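Local coordinates for protein CT263 (Chlamydia trachomatis, PDB 4QAS) that probably cleaves the glycosidic bond of futalosine-type nucleosides, as an MTAN-like nucleosidase in the futalosine pathway of menaquinone synthesis, at residues Thr90-Ser95 and Leu117-Leu122; Leu109-Ile114 and Cys158-Val163. The protein carries 1 engineered substitution. All blocks are in the same frame, centred on the assembly; numbering follows the deposited sequence.

In the fold
Contact 1 lies inside the mixed sheet of this MTAN-like fold, while contact 2 sets the loop after strand 106-110 against strand 158-167 of the same sheet; their centres are about 6 Å apart. Strand 90-99 joins them: it runs parallel to strand 119-124 on one edge and antiparallel to strands 158-167 and 106-110 on the other. The segments alternate along the chain, 90-95, 109-114, 117-122, 158-163, so the two contacts interlock. Probable hydrogen bonds connect Tyr91 N with Lys162 O and Val111 N with Thr94 O. The hydroxyl of Thr92 is also hydrogen-bonded to Ile114 N and Met160 O. The loop is thus tied into the sheet whose strands it separates in sequence.

Contact 1. Residues Thr90-Ser95 and Leu117-Leu122; sequences TYTITS and LPLAQL
Thr90-Ser95 and Leu117-Leu122 pair in parallel at two bridges, Thr92 with Leu119 and Ile93 with Ala120, strongly twisted, with strand axes crossing at 68°. Thr92 gives its N-H to Pro118 O (2.9 Å) and takes that of Ala120 N on its own O (3.0 Å). Thr94 N then reaches Ala120 O at 3.0 Å, but the next rung uses Ser95 O, bonded to Leu122 N at 3.1 Å. Strand 90-99 is interrupted at the corner at Thr94, and its pairing with strand 119-124 resumes one residue on.

Apolar contacts differ on the two faces. On one, Thr92 CG2, held between its backbone N and carbonyl carbon, meets Leu119 CD2 at 3.7 Å, and Thr94 CG2 crosses Leu119 at about a right angle. On the other, Ile93 CG2 touches Leu122 CB (3.7 Å), and Ala120 CB comes obliquely to Tyr91 CD2 (3.7 Å).

A polar cluster borders the corner: one water links Thr94 OG1, Ser95 OG and Gln121 NE2, and Ser95 OG is also hydrogen-bonded to Glu108.

Strand 139-141 lies beyond Leu117-Leu122, where Leu139 meets Tyr91, Ala120 and Leu122; helix 180-197 packs on Thr90 through Lys186 and Ala190.

Contact 2. Residues Leu109-Ile114 and Cys158-Val163; sequences LEVTPI and CSMIKV
Thr112 and Ser159 are the closest pair of the two backbones, their CA atoms 4.8 Å apart. Thr112 N points almost straight at Cys158 O (3.0 Å, N-H...O angle 168°), as in the first rung of a parallel pair. The second rung is missing: Thr112 O and Met160 N stand too far apart to bond, and a water lies 2.8 Å from Thr112 O, to which it may donate, and accepts the N-H of Met160. The loop after strand 106-110 is thus laid along strand 158-167 with a single rung of parallel pairing, and the chains splay, their touching parts running 55° apart.

Ser159 makes up for part of that opening. With OG beside its own backbone N (chi1 -62°), the hydroxyl donates to Thr112 O at 2.8 Å, arriving from above the carbonyl plane. The water beside that oxygen may be a second donor. On the other flank Thr112 OG1, also turned beside its backbone N, joins Cys158 N through a second water.

Apolar side chains extend the contact in two directions. Ile114 lays CG1 over Ser159 CB (3.7 Å) and sends CD1 on to Ile161, which it meets at about a right angle; the approach of Ile114 CD1 to Ile161 CG1, 3.3 Å, is tighter than usual van der Waals contact. Val111 turns toward Cys158-Val163 with CB against Cys158 O, and its CG1 meets the tip of the extended Met160, CE, at 4.1 Å, again roughly crosswise.

Strand 71-80 takes the far edge of Cys158-Val163, with backbone bonds from Ser159 to Trp72 and Asn74. Helix 144-153 packs Ala148 on Val111 and Ala151 on Cys158, while Ile194 of helix 180-197 touches both Ile114 and Ile161, so the loop and strand meet between two helices.

Contact 1. Residues Thr90-Ser95 and Leu117-Leu122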
ATOM      1  N   THR A  90     -12.751   8.247   1.966  1.00 13.75           N
ATOM      2  CA  THR A  90     -11.990   8.114   3.190  0.63 13.81           C
ATOM      3  C   THR A  90     -11.906   9.461   3.886  1.00 14.43           C
ATOM      4  O   THR A  90     -11.541  10.460   3.263  1.00 16.80           O
ATOM      5  CB  THR A  90     -10.598   7.608   2.840  0.63 14.98           C
ATOM      6  OG1 THR A  90     -10.739   6.471   1.976  0.63 14.41           O
ATOM      7  CG2 THR A  90      -9.837   7.274   4.099  0.63 14.49           C
ATOM      8  N   TYR A  91     -12.242   9.483   5.167  1.00 12.98           N
ATOM      9  CA  TYR A  91     -12.187  10.671   5.995  1.00 12.80           C
ATOM     10  C   TYR A  91     -11.280  10.413   7.181  1.00 12.42           C
ATOM     11  O   TYR A  91     -11.072   9.273   7.593  1.00 13.72           O
ATOM     12  CB  TYR A  91     -13.575  11.004   6.541  1.00 13.62           C
ATOM     13  CG  TYR A  91     -14.563  11.412   5.504  1.00 13.09           C
ATOM     14  CD1 TYR A  91     -15.352  10.487   4.843  1.00 14.96           C
ATOM     15  CD2 TYR A  91     -14.753  12.759   5.199  1.00 14.94           C
ATOM     16  CE1 TYR A  91     -16.285  10.875   3.915  1.00 15.32           C
ATOM     17  CE2 TYR A  91     -15.696  13.161   4.273  1.00 16.47           C
ATOM     18  CZ  TYR A  91     -16.461  12.211   3.618  1.00 16.69           C
ATOM     19  OH  TYR A  91     -17.422  12.552   2.678  1.00 19.36           O
ATOM     20  N   THR A  92     -10.772  11.511   7.723  1.00 13.10           N
ATOM     21  CA  THR A  92     -10.198  11.506   9.057  1.00 13.55           C
ATOM     22  C   THR A  92     -11.165  12.171  10.018  1.00 14.91           C
ATOM     23  O   THR A  92     -11.917  13.059   9.637  1.00 16.54           O
ATOM     24  CB  THR A  92      -8.807  12.161   9.083  1.00 15.36           C
ATOM     25  OG1 THR A  92      -8.219  11.910  10.376  1.00 18.26           O
ATOM     26  CG2 THR A  92      -8.835  13.629   8.763  1.00 15.47           C
ATOM     27  N   ILE A  93     -11.168  11.718  11.251  1.00 14.53           N
ATOM     28  CA  ILE A  93     -12.160  12.139  12.248  1.00 13.27           C
ATOM     29  C   ILE A  93     -11.606  13.233  13.149  1.00 15.56           C
ATOM     30  O   ILE A  93     -10.460  13.160  13.627  1.00 16.16           O
ATOM     31  CB  ILE A  93     -12.613  10.916  13.051  1.00 14.10           C
ATOM     32  CG1 ILE A  93     -13.130   9.832  12.112  1.00 14.58           C
ATOM     33  CG2 ILE A  93     -13.615  11.310  14.111  1.00 13.83           C
ATOM     34  CD1 ILE A  93     -14.255  10.289  11.158  1.00 14.30           C
ATOM     35  N   THR A  94     -12.424  14.257  13.406  1.00 15.61           N
ATOM     36  CA  THR A  94     -12.041  15.329  14.312  1.00 15.97           C
ATOM     37  C   THR A  94     -12.511  15.054  15.725  1.00 16.45           C
ATOM     38  O   THR A  94     -11.785  15.335  16.681  1.00 18.88           O
ATOM     39  CB  THR A  94     -12.618  16.651  13.806  1.00 19.25           C
ATOM     40  OG1 THR A  94     -14.037  16.526  13.646  1.00 20.19           O
ATOM     41  CG2 THR A  94     -12.003  16.995  12.452  1.00 23.47           C
ATOM     42  N   SER A  95     -13.728  14.556  15.885  1.00 16.36           N
ATOM     43  CA  SER A  95     -14.226  14.151  17.189  1.00 17.06           C
ATOM     44  C   SER A  95     -15.152  12.964  16.998  1.00 17.18           C
ATOM     45  O   SER A  95     -15.758  12.781  15.941  1.00 15.30           O
ATOM     46  CB  SER A  95     -14.921  15.294  17.932  1.00 20.66           C
ATOM     47  OG  SER A  95     -16.182  15.536  17.363  1.00 23.01           O
ATOM     48  N   LEU A 117      -6.326  14.217   4.639  1.00 17.54           N
ATOM     49  CA  LEU A 117      -7.638  13.584   4.552  1.00 16.31           C
ATOM     50  C   LEU A 117      -8.718  14.597   4.908  1.00 17.90           C
ATOM     51  O   LEU A 117      -8.500  15.474   5.763  1.00 18.01           O
ATOM     52  CB  LEU A 117      -7.769  12.368   5.477  1.00 15.14           C
ATOM     53  CG  LEU A 117      -6.986  11.122   5.014  1.00 15.74           C
ATOM     54  CD1 LEU A 117      -7.057  10.043   6.089  1.00 16.75           C
ATOM     55  CD2 LEU A 117      -7.507  10.572   3.705  1.00 18.47           C
ATOM     56  N   PRO A 118      -9.875  14.519   4.254  1.00 15.43           N
ATOM     57  CA  PRO A 118     -10.972  15.421   4.596  1.00 16.23           C
ATOM     58  C   PRO A 118     -11.556  15.091   5.952  1.00 14.88           C
ATOM     59  O   PRO A 118     -11.556  13.946   6.399  1.00 14.48           O
ATOM     60  CB  PRO A 118     -11.990  15.184   3.482  1.00 18.00           C
ATOM     61  CG  PRO A 118     -11.714  13.795   3.028  1.00 17.09           C
ATOM     62  CD  PRO A 118     -10.257  13.559   3.201  1.00 16.27           C
ATOM     63  N   LEU A 119     -12.073  16.130   6.602  1.00 15.89           N
ATOM     64  CA  LEU A 119     -12.511  16.033   7.986  1.00 16.16           C
ATOM     65  C   LEU A 119     -13.961  15.581   8.078  1.00 18.06           C
ATOM     66  O   LEU A 119     -14.816  16.002   7.283  1.00 18.88           O
ATOM     67  CB  LEU A 119     -12.349  17.395   8.658  1.00 19.24           C
ATOM     68  CG  LEU A 119     -10.973  18.057   8.553  1.00 20.51           C
ATOM     69  CD1 LEU A 119     -10.972  19.415   9.235  1.00 23.65           C
ATOM     70  CD2 LEU A 119      -9.923  17.159   9.150  1.00 21.09           C
ATOM     71  N   ALA A 120     -14.262  14.801   9.112  1.00 16.11           N
ATOM     72  CA  ALA A 120     -15.637  14.408   9.408  1.00 17.90           C
ATOM     73  C   ALA A 120     -15.784  14.146  10.898  1.00 16.46           C
ATOM     74  O   ALA A 120     -14.805  13.871  11.606  1.00 16.29           O
ATOM     75  CB  ALA A 120     -16.064  13.152   8.648  1.00 17.93           C
ATOM     76  N   GLN A 121     -17.027  14.187  11.358  1.00 19.08           N
ATOM     77  CA  GLN A 121     -17.392  13.805  12.718  1.00 16.85           C
ATOM     78  C   GLN A 121     -17.976  12.408  12.714  1.00 15.59           C
ATOM     79  O   GLN A 121     -18.592  11.976  11.731  1.00 17.66           O
ATOM     80  CB  GLN A 121     -18.430  14.760  13.290  1.00 23.09           C
ATOM     81  CG  GLN A 121     -17.852  16.147  13.589  1.00 41.47           C
ATOM     82  CD  GLN A 121     -18.876  17.114  14.164  1.00 74.40           C
ATOM     83  OE1 GLN A 121     -20.048  17.093  13.786  1.00 83.94           O
ATOM     84  NE2 GLN A 121     -18.433  17.972  15.082  1.00 82.99           N
ATOM     85  N   LEU A 122     -17.718  11.676  13.795  1.00 15.41           N
ATOM     86  CA  LEU A 122     -18.079  10.267  13.918  1.00 13.06           C
ATOM     87  C   LEU A 122     -18.949  10.104  15.154  1.00 14.55           C
ATOM     88  O   LEU A 122     -18.680  10.705  16.193  1.00 15.51           O
ATOM     89  CB  LEU A 122     -16.833   9.436  14.092  1.00 13.74           C
ATOM     90  CG  LEU A 122     -17.029   7.928  14.200  1.00 14.28           C
ATOM     91  CD1 LEU A 122     -17.667   7.340  12.925  1.00 14.38           C
ATOM     92  CD2 LEU A 122     -15.719   7.290  14.491  1.00 14.52           C
TER
HETATM   93  O   HOH W   1     -15.479  17.643  15.778  1.00 28.40           O
HETATM   94  O   HOH W   2     -18.684  13.647  16.631  1.00 28.80           O

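Contact 2. Residues Leu109-Ile114 and Cys158-Val163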
ATOM      1  N   LEU A 109     -15.090  12.830  22.471  1.00 15.98           N
ATOM      2  CA  LEU A 109     -13.665  13.064  22.558  1.00 18.16           C
ATOM      3  C   LEU A 109     -13.119  13.544  21.233  1.00 17.83           C
ATOM      4  O   LEU A 109     -13.483  13.030  20.169  1.00 17.38           O
ATOM      5  CB  LEU A 109     -12.920  11.804  22.945  1.00 19.54           C
ATOM      6  CG  LEU A 109     -13.055  11.348  24.394  1.00 21.37           C
ATOM      7  CD1 LEU A 109     -12.399   9.969  24.501  1.00 25.82           C
ATOM      8  CD2 LEU A 109     -12.455  12.330  25.367  1.00 23.15           C
ATOM      9  N   GLU A 110     -12.204  14.496  21.301  1.00 17.24           N
ATOM     10  CA  GLU A 110     -11.450  14.893  20.132  1.00 17.31           C
ATOM     11  C   GLU A 110     -10.469  13.784  19.752  1.00 17.57           C
ATOM     12  O   GLU A 110      -9.937  13.066  20.608  1.00 19.35           O
ATOM     13  CB  GLU A 110     -10.670  16.174  20.412  1.00 18.31           C
ATOM     14  CG  GLU A 110     -10.302  16.941  19.154  1.00 19.46           C
ATOM     15  CD  GLU A 110     -11.506  17.649  18.520  1.00 20.76           C
ATOM     16  OE1 GLU A 110     -11.360  18.190  17.397  1.00 25.35           O
ATOM     17  OE2 GLU A 110     -12.565  17.717  19.163  1.00 23.10           O
ATOM     18  N   VAL A 111     -10.239  13.656  18.446  1.00 18.59           N
ATOM     19  CA  VAL A 111      -9.206  12.754  17.968  0.55 20.83           C
ATOM     20  C   VAL A 111      -8.319  13.526  17.011  1.00 22.06           C
ATOM     21  O   VAL A 111      -8.648  14.612  16.529  1.00 22.27           O
ATOM     22  CB  VAL A 111      -9.727  11.446  17.337  0.55 20.43           C
ATOM     23  CG1 VAL A 111     -10.180  10.466  18.405  0.55 25.83           C
ATOM     24  CG2 VAL A 111     -10.850  11.743  16.410  0.55 21.14           C
ATOM     25  N   THR A 112      -7.122  12.987  16.822  1.00 19.37           N
ATOM     26  CA  THR A 112      -6.064  13.723  16.128  1.00 19.64           C
ATOM     27  C   THR A 112      -6.234  13.540  14.623  1.00 16.94           C
ATOM     28  O   THR A 112      -6.101  12.410  14.128  1.00 17.64           O
ATOM     29  CB  THR A 112      -4.719  13.189  16.559  1.00 20.31           C
ATOM     30  OG1 THR A 112      -4.576  13.403  17.973  1.00 25.51           O
ATOM     31  CG2 THR A 112      -3.586  13.893  15.810  1.00 23.56           C
ATOM     32  N   PRO A 113      -6.487  14.598  13.848  1.00 19.55           N
ATOM     33  CA  PRO A 113      -6.722  14.395  12.418  1.00 19.21           C
ATOM     34  C   PRO A 113      -5.440  14.069  11.672  1.00 18.40           C
ATOM     35  O   PRO A 113      -4.359  14.576  11.965  1.00 23.28           O
ATOM     36  CB  PRO A 113      -7.303  15.731  11.942  1.00 25.31           C
ATOM     37  CG  PRO A 113      -7.624  16.484  13.160  1.00 32.82           C
ATOM     38  CD  PRO A 113      -6.681  16.005  14.221  1.00 24.67           C
ATOM     39  N   ILE A 114      -5.594  13.218  10.678  1.00 17.98           N
ATOM     40  CA  ILE A 114      -4.503  12.785   9.814  1.00 17.57           C
ATOM     41  C   ILE A 114      -4.351  13.804   8.697  1.00 18.93           C
ATOM     42  O   ILE A 114      -5.360  14.207   8.095  1.00 19.55           O
ATOM     43  CB  ILE A 114      -4.827  11.404   9.247  1.00 19.42           C
ATOM     44  CG1 ILE A 114      -4.758  10.398  10.390  1.00 27.73           C
ATOM     45  CG2 ILE A 114      -3.895  11.025   8.084  1.00 21.86           C
ATOM     46  CD1 ILE A 114      -5.514   9.182  10.138  1.00 22.69           C
ATOM     47  N   CYS A 158      -4.416   9.242  19.366  1.00 18.49           N
ATOM     48  CA  CYS A 158      -5.263   8.361  18.570  1.00 16.89           C
ATOM     49  C   CYS A 158      -5.807   9.113  17.371  1.00 16.52           C
ATOM     50  O   CYS A 158      -6.324  10.232  17.524  1.00 18.00           O
ATOM     51  CB  CYS A 158      -6.448   7.856  19.403  1.00 20.78           C
ATOM     52  SG  CYS A 158      -7.452   6.583  18.633  1.00 20.95           S
ATOM     53  N   SER A 159      -5.676   8.517  16.196  1.00 16.43           N
ATOM     54  CA  SER A 159      -6.233   9.047  14.966  1.00 15.39           C
ATOM     55  C   SER A 159      -7.162   8.012  14.376  1.00 13.53           C
ATOM     56  O   SER A 159      -7.078   6.832  14.696  1.00 16.55           O
ATOM     57  CB  SER A 159      -5.137   9.377  13.952  1.00 17.81           C
ATOM     58  OG  SER A 159      -4.269  10.362  14.410  1.00 19.49           O
ATOM     59  N   MET A 160      -8.079   8.468  13.537  1.00 14.55           N
ATOM     60  CA  MET A 160      -9.079   7.611  12.932  0.58 13.07           C
ATOM     61  C   MET A 160      -9.193   7.880  11.455  1.00 15.00           C
ATOM     62  O   MET A 160      -9.202   9.025  11.029  1.00 16.84           O
ATOM     63  CB  MET A 160     -10.440   7.895  13.513  0.58 20.60           C
ATOM     64  CG  MET A 160     -10.706   7.175  14.756  0.58 17.83           C
ATOM     65  SD  MET A 160     -12.306   7.553  15.377  0.58 16.05           S
ATOM     66  CE  MET A 160     -12.102   7.070  17.085  0.58 45.10           C
ATOM     67  N   ILE A 161      -9.270   6.807  10.704  1.00 12.53           N
ATOM     68  CA  ILE A 161      -9.576   6.805   9.277  1.00 13.30           C
ATOM     69  C   ILE A 161     -10.876   6.030   9.140  1.00 12.53           C
ATOM     70  O   ILE A 161     -10.963   4.881   9.578  1.00 13.29           O
ATOM     71  CB  ILE A 161      -8.492   6.083   8.468  1.00 13.56           C
ATOM     72  CG1 ILE A 161      -7.140   6.765   8.645  1.00 15.15           C
ATOM     73  CG2 ILE A 161      -8.869   6.052   7.000  1.00 15.51           C
ATOM     74  CD1 ILE A 161      -5.948   5.945   8.143  1.00 16.88           C
ATOM     75  N   LYS A 162     -11.884   6.653   8.542  1.00 12.32           N
ATOM     76  CA  LYS A 162     -13.157   5.989   8.322  1.00 11.62           C
ATOM     77  C   LYS A 162     -13.542   6.152   6.863  1.00 11.40           C
ATOM     78  O   LYS A 162     -13.551   7.262   6.346  1.00 12.69           O
ATOM     79  CB  LYS A 162     -14.249   6.540   9.237  1.00 12.99           C
ATOM     80  CG  LYS A 162     -13.939   6.323  10.720  1.00 13.78           C
ATOM     81  CD  LYS A 162     -14.188   4.897  11.203  1.00 13.13           C
ATOM     82  CE  LYS A 162     -13.416   4.588  12.501  1.00 15.09           C
ATOM     83  NZ  LYS A 162     -13.867   3.355  13.164  1.00 15.61           N
ATOM     84  N   VAL A 163     -13.881   5.032   6.228  1.00 11.36           N
ATOM     85  CA  VAL A 163     -14.348   5.037   4.842  1.00 11.48           C
ATOM     86  C   VAL A 163     -15.854   4.825   4.846  1.00 11.52           C
ATOM     87  O   VAL A 163     -16.356   3.942   5.531  1.00 11.87           O
ATOM     88  CB  VAL A 163     -13.618   3.994   3.979  1.00 11.57           C
ATOM     89  CG1 VAL A 163     -13.845   2.603   4.450  1.00 12.05           C
ATOM     90  CG2 VAL A 163     -14.029   4.137   2.515  1.00 12.12           C
TER
HETATM   91  O   HOH W   3      -8.479  11.310  13.246  1.00 18.77           O
HETATM   92  O   HOH W   4      -5.584  11.861  20.098  1.00 21.72           O